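Local coordinates for protein Poly(Beta-D-mannuronate) lyase (Pseudopedobacter saltans, PDB 7O79) that probably cleaves the mannuronate-containing polysaccharide alginate as a polysaccharide lyase of family 6, built on a parallel beta-helix, at residues Val58-Glu63 with Leu78-Gly83. Numbering follows the deposited sequence.
Sequences VMLSGE and LLFKDG
Leu60 N donates to Leu79 O at 2.8 Å, almost straight at the hydrogen (166°), in a parallel pairing between neighbouring strands of the beta-helix. Leu79 N reaches Val58 O at 3.1 Å with a distinctly less linear N-H...O geometry, and Lys81 N meets Leu60 O at 3.2 Å, tilted from the carbonyl plane. Beyond Leu60 the register slips by one residue, a beta bulge, so Gly62 N binds Asp82 O at 3.1 Å where the backbone bends at Asp82 toward the next face of the helix. Gly62 has a positive phi (62°), which glycine adopts easily; Gly83, having no side chain, lets its CA pack directly against Gly62 O.

On the face shared by Leu60 and Phe80, branched Leu60 and flat Phe80 run alongside each other in the same direction: methyl CD1 of Leu60 sits over the ring face in a CH-pi contact, 4.1 Å from its centroid, and also meets CD1 of Leu78 at 3.6 Å. Val90 and Ile91 pack on the same phenyl group. On the other face, buried Leu79 is joined by partly exposed Met59, which carries a long, pliable chain, with CG anti to the backbone N (chi1 177°) and a bend at chi3; its methyl CE rests on the aliphatic part of Lys81, 3.6 Å from CD, while SD comes within 3.4 Å of Asp82 OD2.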
loop_
_atom_site.group_PDB
_atom_site.type_symbol
_atom_site.label_atom_id
_atom_site.label_comp_id
_atom_site.label_asym_id
_atom_site.label_seq_id
_atom_site.Cartn_x
_atom_site.Cartn_y
_atom_site.Cartn_z
ATOM N N VAL A 58 -3.927 -2.921 28.230
ATOM C CA VAL A 58 -2.572 -3.430 28.356
ATOM C C VAL A 58 -1.686 -2.569 27.471
ATOM O O VAL A 58 -1.859 -2.563 26.248
ATOM C CB VAL A 58 -2.485 -4.902 27.929
ATOM C CG1 VAL A 58 -1.044 -5.298 27.691
ATOM C CG2 VAL A 58 -3.153 -5.803 28.971
ATOM N N MET A 59 -0.737 -1.843 28.070
ATOM C CA MET A 59 0.077 -0.903 27.303
ATOM C C MET A 59 1.529 -1.366 27.331
ATOM O O MET A 59 2.167 -1.395 28.393
ATOM C CB MET A 59 -0.074 0.531 27.816
ATOM C CG MET A 59 0.818 1.538 27.079
ATOM S SD MET A 59 1.079 3.106 27.917
ATOM C CE MET A 59 -0.479 3.914 27.661
ATOM N N LEU A 60 2.037 -1.742 26.162
ATOM C CA LEU A 60 3.414 -2.173 25.992
ATOM C C LEU A 60 4.266 -0.950 25.659
ATOM O O LEU A 60 4.058 -0.311 24.623
ATOM C CB LEU A 60 3.495 -3.235 24.893
ATOM C CG LEU A 60 3.008 -4.612 25.362
ATOM C CD1 LEU A 60 2.410 -5.434 24.249
ATOM C CD2 LEU A 60 4.184 -5.354 25.984
ATOM N N SER A 61 5.218 -0.625 26.536
ATOM C CA SER A 61 5.941 0.644 26.507
ATOM C C SER A 61 7.448 0.382 26.491
ATOM O O SER A 61 7.903 -0.769 26.485
ATOM C CB SER A 61 5.537 1.503 27.709
ATOM O OG SER A 61 5.904 0.839 28.908
ATOM N N GLY A 62 8.231 1.463 26.491
ATOM C CA GLY A 62 9.672 1.287 26.378
ATOM C C GLY A 62 9.987 0.615 25.057
ATOM O O GLY A 62 9.257 0.760 24.079
ATOM N N GLU A 63 11.063 -0.170 25.021
ATOM C CA GLU A 63 11.295 -0.986 23.839
ATOM C C GLU A 63 10.565 -2.317 23.957
ATOM O O GLU A 63 11.130 -3.366 24.279
ATOM C CB GLU A 63 12.769 -1.146 23.507
ATOM C CG GLU A 63 13.253 0.200 23.080
ATOM C CD GLU A 63 14.654 0.242 22.650
ATOM O OE1 GLU A 63 15.303 -0.807 22.786
ATOM O OE2 GLU A 63 15.045 1.275 22.074
ATOM N N LEU A 78 -3.966 -5.474 22.170
ATOM C CA LEU A 78 -2.813 -4.789 22.747
ATOM C C LEU A 78 -2.759 -3.309 22.348
ATOM O O LEU A 78 -3.408 -2.865 21.407
ATOM C CB LEU A 78 -1.509 -5.479 22.339
ATOM C CG LEU A 78 -1.413 -6.967 22.675
ATOM C CD1 LEU A 78 0.005 -7.487 22.434
ATOM C CD2 LEU A 78 -1.857 -7.194 24.124
ATOM N N LEU A 79 -1.983 -2.541 23.109
ATOM C CA LEU A 79 -1.678 -1.153 22.785
ATOM C C LEU A 79 -0.179 -0.946 22.948
ATOM O O LEU A 79 0.389 -1.282 23.995
ATOM C CB LEU A 79 -2.460 -0.171 23.674
ATOM C CG LEU A 79 -2.011 1.308 23.702
ATOM C CD1 LEU A 79 -2.245 2.043 22.378
ATOM C CD2 LEU A 79 -2.715 2.057 24.826
ATOM N N PHE A 80 0.462 -0.439 21.896
ATOM C CA PHE A 80 1.865 -0.044 21.931
ATOM C C PHE A 80 1.920 1.477 21.994
ATOM O O PHE A 80 1.462 2.161 21.069
ATOM C CB PHE A 80 2.625 -0.559 20.711
ATOM C CG PHE A 80 2.828 -2.042 20.712
ATOM C CD1 PHE A 80 1.808 -2.892 20.313
ATOM C CD2 PHE A 80 4.025 -2.590 21.123
ATOM C CE1 PHE A 80 1.982 -4.263 20.311
ATOM C CE2 PHE A 80 4.207 -3.973 21.124
ATOM C CZ PHE A 80 3.177 -4.803 20.713
ATOM N N LYS A 81 2.465 2.002 23.087
ATOM C CA LYS A 81 2.382 3.429 23.367
ATOM C C LYS A 81 3.409 3.758 24.438
ATOM O O LYS A 81 3.797 2.889 25.225
ATOM C CB LYS A 81 0.958 3.811 23.803
ATOM C CG LYS A 81 0.702 5.294 24.099
ATOM C CD LYS A 81 -0.775 5.496 24.410
ATOM C CE LYS A 81 -1.107 6.904 24.889
ATOM N NZ LYS A 81 -0.910 7.960 23.867
ATOM N N ASP A 82 3.884 5.003 24.429
ATOM C CA ASP A 82 4.925 5.444 25.362
ATOM C C ASP A 82 6.189 4.604 25.218
ATOM O O ASP A 82 6.806 4.195 26.206
ATOM C CB ASP A 82 4.420 5.428 26.804
ATOM C CG ASP A 82 3.222 6.335 27.007
ATOM O OD1 ASP A 82 2.988 7.199 26.133
ATOM O OD2 ASP A 82 2.517 6.200 28.037
ATOM N N GLY A 83 6.585 4.347 23.978
ATOM C CA GLY A 83 7.723 3.486 23.736
ATOM C C GLY A 83 8.273 3.751 22.358
ATOM O O GLY A 83 7.727 4.547 21.593
#